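Catalase (Bacillus pumilus, PDB 4QOL) breaks hydrogen peroxide down to water and oxygen as a heme catalase, and shows peroxidase-like reactivity toward phenolic substrates that reach its heme site. Local coordinates at residues A[273-278]-A[421-426]; A[167-172]-A[456-461]. All blocks are in the same frame, centred on the assembly; numbering follows the deposited sequence.

Contact 1: A[273-278]-A[421-426]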
loop_
_atom_site.group_PDB
_atom_site.type_symbol
_atom_site.label_atom_id
_atom_site.label_comp_id
_atom_site.label_asym_id
_atom_site.label_seq_id
_atom_site.Cartn_x
_atom_site.Cartn_y
_atom_site.Cartn_z
ATOM N N GLU A 273 4.926 5.348 49.659
ATOM C CA GLU A 273 4.141 5.973 50.678
ATOM C C GLU A 273 2.810 6.601 50.218
ATOM O O GLU A 273 2.008 6.999 51.061
ATOM C CB GLU A 273 5.085 6.902 51.471
ATOM C CG GLU A 273 5.819 6.118 52.580
ATOM C CD GLU A 273 6.700 7.002 53.429
ATOM O OE1 GLU A 273 6.433 8.235 53.458
ATOM O OE2 GLU A 273 7.668 6.477 54.077
ATOM N N LEU A 274 2.537 6.666 48.900
ATOM C CA LEU A 274 1.292 7.212 48.358
ATOM C C LEU A 274 0.247 6.122 48.414
ATOM O O LEU A 274 0.620 4.952 48.391
ATOM C CB LEU A 274 1.481 7.649 46.909
ATOM C CG LEU A 274 2.333 8.877 46.611
ATOM C CD1 LEU A 274 2.648 8.909 45.115
ATOM C CD2 LEU A 274 1.583 10.134 46.991
ATOM N N ASP A 275 -1.061 6.490 48.391
ATOM C CA ASP A 275 -2.149 5.500 48.327
ATOM C C ASP A 275 -2.692 5.260 46.876
ATOM O O ASP A 275 -3.748 4.626 46.685
ATOM C CB ASP A 275 -3.346 5.901 49.260
ATOM C CG ASP A 275 -4.091 7.102 48.805
ATOM O OD1 ASP A 275 -3.762 7.674 47.746
ATOM O OD2 ASP A 275 -5.075 7.511 49.483
ATOM N N TYR A 276 -1.878 5.676 45.893
ATOM C CA TYR A 276 -2.110 5.317 44.500
ATOM C C TYR A 276 -0.739 5.076 43.922
ATOM O O TYR A 276 0.313 5.383 44.541
ATOM C CB TYR A 276 -2.890 6.439 43.808
ATOM C CG TYR A 276 -2.168 7.775 43.783
ATOM C CD1 TYR A 276 -2.321 8.702 44.800
ATOM C CD2 TYR A 276 -1.342 8.109 42.736
ATOM C CE1 TYR A 276 -1.703 9.947 44.771
ATOM C CE2 TYR A 276 -0.699 9.356 42.703
ATOM C CZ TYR A 276 -0.816 10.250 43.748
ATOM O OH TYR A 276 -0.177 11.476 43.677
ATOM N N ASP A 277 -0.731 4.486 42.741
ATOM C CA ASP A 277 0.496 4.326 41.918
ATOM C C ASP A 277 0.746 5.620 41.125
ATOM O O ASP A 277 -0.098 6.049 40.346
ATOM C CB ASP A 277 0.334 3.131 40.973
ATOM C CG ASP A 277 1.547 2.840 40.144
ATOM O OD1 ASP A 277 2.374 3.743 39.863
ATOM O OD2 ASP A 277 1.668 1.689 39.773
ATOM N N PRO A 278 1.910 6.300 41.355
ATOM C CA PRO A 278 2.149 7.569 40.689
ATOM C C PRO A 278 2.253 7.421 39.148
ATOM O O PRO A 278 2.167 8.441 38.459
ATOM C CB PRO A 278 3.442 8.074 41.322
ATOM C CG PRO A 278 4.059 6.872 41.868
ATOM C CD PRO A 278 2.919 6.044 42.365
ATOM N N ASP A 421 -9.745 3.216 42.434
ATOM C CA ASP A 421 -10.442 3.694 41.206
ATOM C C ASP A 421 -11.370 4.858 41.446
ATOM O O ASP A 421 -11.724 5.518 40.486
ATOM C CB ASP A 421 -11.258 2.565 40.545
ATOM C CG ASP A 421 -10.387 1.489 39.920
ATOM O OD1 ASP A 421 -9.216 1.770 39.547
ATOM O OD2 ASP A 421 -10.899 0.362 39.763
ATOM N N PHE A 422 -11.735 5.129 42.712
ATOM C CA PHE A 422 -12.789 6.121 43.031
ATOM C C PHE A 422 -12.381 7.374 43.788
ATOM O O PHE A 422 -13.064 8.387 43.706
ATOM C CB PHE A 422 -13.978 5.448 43.708
ATOM C CG PHE A 422 -14.434 4.233 43.023
ATOM C CD1 PHE A 422 -15.150 4.334 41.842
ATOM C CD2 PHE A 422 -14.110 2.963 43.479
ATOM C CE1 PHE A 422 -15.596 3.223 41.186
ATOM C CE2 PHE A 422 -14.511 1.827 42.783
ATOM C CZ PHE A 422 -15.252 1.964 41.608
ATOM N N LYS A 423 -11.257 7.336 44.506
ATOM C CA LYS A 423 -10.925 8.416 45.369
ATOM C C LYS A 423 -10.725 9.755 44.686
ATOM O O LYS A 423 -11.306 10.743 45.085
ATOM C CB LYS A 423 -9.684 8.062 46.214
ATOM C CG LYS A 423 -9.314 9.191 47.147
ATOM C CD LYS A 423 -8.293 8.777 48.210
ATOM C CE LYS A 423 -7.586 10.012 48.740
ATOM N NZ LYS A 423 -6.614 9.668 49.821
ATOM N N GLN A 424 -9.859 9.799 43.670
ATOM C CA GLN A 424 -9.615 11.071 42.996
ATOM C C GLN A 424 -10.818 11.595 42.232
ATOM O O GLN A 424 -10.944 12.811 42.073
ATOM C CB GLN A 424 -8.399 10.926 42.058
ATOM C CG GLN A 424 -7.102 10.720 42.814
ATOM C CD GLN A 424 -5.891 11.026 41.976
ATOM O OE1 GLN A 424 -5.996 11.244 40.770
ATOM N NE2 GLN A 424 -4.701 11.142 42.630
ATOM N N ALA A 425 -11.692 10.716 41.733
ATOM C CA ALA A 425 -12.943 11.145 41.086
ATOM C C ALA A 425 -13.791 11.913 42.105
ATOM O O ALA A 425 -14.392 12.914 41.749
ATOM C CB ALA A 425 -13.708 9.977 40.552
ATOM N N GLY A 426 -13.833 11.422 43.318
ATOM C CA GLY A 426 -14.586 12.113 44.383
ATOM C C GLY A 426 -13.931 13.459 44.689
ATOM O O GLY A 426 -14.631 14.452 44.939
HETATM O O HOH W 1 -4.301 10.361 47.582
#
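Asp275 and Tyr276, on an irregular loop, meet Lys423 and Gln424, at the start of helix 423-431, across backbones that keep well apart, the closest CA atoms being those of Tyr276 and Asp421 at 9.1 Å. Long side chains bridge this separation, a worked example of a junction between the loop after strand 258-267 and the C-terminal helices held by reach more than by close backbone packing. Lys423 sends an extended chain, its CG anti to the backbone N (chi1 -180°), toward the loop, and its side chain crosses that of Asp275 at about a right angle. NZ of Lys423 donates to OD2 of Asp275 at 2.7 Å in a salt bridge, and OD2 receives it on its syn lone pair, on the side of the other oxygen. A water reinforces the pair: it donates to OD1 of Asp275 at 2.7 Å and accepts a weak bond from NZ of Lys423 at 3.3 Å. Both carboxylate oxygens thus have a partner, one direct and one through water, which probably limits the rotation of the group.

One residue further along each segment the chemistry changes. Gln424 stretches out and lays its amide nitrogen NE2 over one face of the Tyr276 ring, offset toward the rim and 3.9 Å from CE1 of Tyr276. The amide plane is turned 64° from the ring, so this is no flat stack; OE1 of Gln424 accepts from the backbone N of Thr284, which helps to hold the amide.

The loop runs between strands 258-267 and 293-302 of the antiparallel sheet, and NZ of Lys418 hydrogen-bonds to the carbonyls of Leu274 and Tyr276. On the other side, helix 423-431 opens the C-terminal helical region of the catalase fold: Ala425 packs on helix 175-181, and Phe422 on helix 453-466.

Contact 2: A[167-172]-A[456-461]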
loop_
_atom_site.group_PDB
_atom_site.type_symbol
_atom_site.label_atom_id
_atom_site.label_comp_id
_atom_site.label_asym_id
_atom_site.label_seq_id
_atom_site.Cartn_x
_atom_site.Cartn_y
_atom_site.Cartn_z
ATOM N N PHE A 167 -18.855 -0.431 28.209
ATOM C CA PHE A 167 -17.394 -0.564 28.473
ATOM C C PHE A 167 -16.920 0.181 29.679
ATOM O O PHE A 167 -16.174 -0.369 30.501
ATOM C CB PHE A 167 -16.555 -0.114 27.227
ATOM C CG PHE A 167 -15.067 -0.164 27.427
ATOM C CD1 PHE A 167 -14.314 -1.351 27.184
ATOM C CD2 PHE A 167 -14.410 0.965 27.893
ATOM C CE1 PHE A 167 -12.919 -1.354 27.482
ATOM C CE2 PHE A 167 -13.062 0.943 28.233
ATOM C CZ PHE A 167 -12.314 -0.196 27.961
ATOM N N MET A 168 -17.241 1.465 29.764
ATOM C CA MET A 168 -16.737 2.287 30.842
ATOM C C MET A 168 -17.182 1.820 32.218
ATOM O O MET A 168 -16.358 1.764 33.164
ATOM C CB MET A 168 -17.093 3.748 30.648
ATOM C CG MET A 168 -16.449 4.409 29.474
ATOM S SD MET A 168 -14.657 4.519 29.457
ATOM C CE MET A 168 -14.512 5.129 27.753
ATOM N N THR A 169 -18.438 1.451 32.351
ATOM C CA THR A 169 -18.950 0.971 33.660
ATOM C C THR A 169 -18.259 -0.295 34.173
ATOM O O THR A 169 -18.073 -0.461 35.382
ATOM C CB THR A 169 -20.493 0.756 33.638
ATOM O OG1 THR A 169 -20.883 -0.185 32.648
ATOM C CG2 THR A 169 -21.194 2.083 33.477
ATOM N N LEU A 170 -17.898 -1.180 33.228
ATOM C CA LEU A 170 -17.181 -2.390 33.446
ATOM C C LEU A 170 -15.638 -2.204 33.573
ATOM O O LEU A 170 -14.905 -3.181 33.845
ATOM C CB LEU A 170 -17.509 -3.411 32.392
ATOM C CG LEU A 170 -18.997 -3.854 32.373
ATOM C CD1 LEU A 170 -19.275 -4.720 31.164
ATOM C CD2 LEU A 170 -19.306 -4.624 33.655
ATOM N N THR A 171 -15.225 -0.951 33.481
ATOM C CA THR A 171 -13.820 -0.503 33.525
ATOM C C THR A 171 -13.822 0.664 34.473
ATOM O O THR A 171 -13.608 1.817 34.112
ATOM C CB THR A 171 -13.369 -0.110 32.109
ATOM O OG1 THR A 171 -13.629 -1.216 31.233
ATOM C CG2 THR A 171 -11.917 0.258 32.047
ATOM N N PRO A 172 -14.020 0.355 35.810
ATOM C CA PRO A 172 -14.245 1.423 36.796
ATOM C C PRO A 172 -13.036 2.344 37.025
ATOM O O PRO A 172 -13.193 3.444 37.536
ATOM C CB PRO A 172 -14.593 0.649 38.084
ATOM C CG PRO A 172 -13.956 -0.715 37.859
ATOM C CD PRO A 172 -14.179 -0.973 36.382
ATOM N N LYS A 456 -26.798 1.701 33.289
ATOM C CA LYS A 456 -27.091 3.009 33.895
ATOM C C LYS A 456 -26.952 2.951 35.418
ATOM O O LYS A 456 -26.338 3.829 36.027
ATOM C CB LYS A 456 -28.517 3.413 33.528
ATOM C CG LYS A 456 -28.887 4.832 33.915
ATOM C CD LYS A 456 -30.412 5.042 33.750
ATOM C CE LYS A 456 -30.854 4.851 32.338
ATOM N NZ LYS A 456 -32.304 5.115 32.213
ATOM N N LEU A 457 -27.478 1.892 36.018
ATOM C CA LEU A 457 -27.299 1.650 37.482
ATOM C C LEU A 457 -25.824 1.527 37.835
ATOM O O LEU A 457 -25.375 2.073 38.824
ATOM C CB LEU A 457 -28.064 0.397 37.938
ATOM C CG LEU A 457 -28.092 0.013 39.390
ATOM C CD1 LEU A 457 -28.623 1.200 40.205
ATOM C CD2 LEU A 457 -28.943 -1.240 39.620
ATOM N N LEU A 458 -25.074 0.735 37.054
ATOM C CA LEU A 458 -23.658 0.516 37.400
ATOM C C LEU A 458 -22.906 1.839 37.291
ATOM O O LEU A 458 -22.094 2.146 38.106
ATOM C CB LEU A 458 -23.089 -0.605 36.471
ATOM C CG LEU A 458 -21.613 -0.958 36.768
ATOM C CD1 LEU A 458 -21.368 -1.432 38.227
ATOM C CD2 LEU A 458 -21.118 -2.035 35.789
ATOM N N ALA A 459 -23.247 2.680 36.305
ATOM C CA ALA A 459 -22.622 4.003 36.214
ATOM C C ALA A 459 -22.887 4.863 37.432
ATOM O O ALA A 459 -21.958 5.438 38.037
ATOM C CB ALA A 459 -23.113 4.734 34.965
ATOM N N ILE A 460 -24.150 4.888 37.839
ATOM C CA ILE A 460 -24.528 5.593 39.065
ATOM C C ILE A 460 -23.755 5.115 40.286
ATOM O O ILE A 460 -23.241 5.889 41.062
ATOM C CB ILE A 460 -26.059 5.456 39.314
ATOM C CG1 ILE A 460 -26.805 6.267 38.291
ATOM C CG2 ILE A 460 -26.421 5.909 40.714
ATOM C CD1 ILE A 460 -28.245 5.866 38.202
ATOM N N CYS A 461 -23.669 3.797 40.435
ATOM C CA CYS A 461 -22.930 3.211 41.536
ATOM C C CYS A 461 -21.461 3.567 41.515
ATOM O O CYS A 461 -20.857 3.797 42.568
ATOM C CB CYS A 461 -23.143 1.700 41.553
ATOM S SG CYS A 461 -24.903 1.339 42.047
#
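Leu458 packs against Thr169 at the end of helix 161-169, where the CA atoms of Thr169 and Ala459 come within 5.4 Å. Its CB lies 4.1 Å from the CB of Thr169. With CG anti to the backbone N (chi1 -178°), the chain leads on toward the threonine, and CG of Leu458 comes to 3.7 Å from the CB of Thr169. The tip, CD2, rests 3.5 Å from the carbonyl O of Thr169 and touches the methyl CD2 of Leu170 at 3.8 Å. That carbonyl also accepts from ND2 of Asn462, one turn further along helix 453-466. The contact therefore joins the catalase family region to the helical C-terminal region, the last turn of helix 161-169 lying alongside helix 453-466. An alanine at Leu458 is likely to open a gap beside Thr169 and deprive the Leu170 methyl of its apolar partner. Thr169 turns its two branches to different tasks: OG1 hydrogen-bonds back to the carbonyl of Trp165, one turn earlier, while CG2 rests 3.5 Å from the backbone N of Ala459 and 3.6 Å from the CB of Ala459. Leu170 also packs on Asn387 of a neighbouring subunit.

In the fold
Both contacts are partly buried and lie toward the periphery of the chain, on the same side of its centre, their own centres about 18 Å apart. Each ties the C-terminal helices to earlier parts of the chain, but by different chemistry. Contact 1 works over a larger backbone separation, reaching a loop of the sheet through charge, water and an amide over a ring; contact 2 brings two helices close enough for methyl groups and backbone to fit together without a hydrogen bond between its own segments. They share a border, where CZ of Phe422 lies 3.8 Å from CB of Pro172. Along the sequence, contact 1 is nested inside the loop that contact 2 closes.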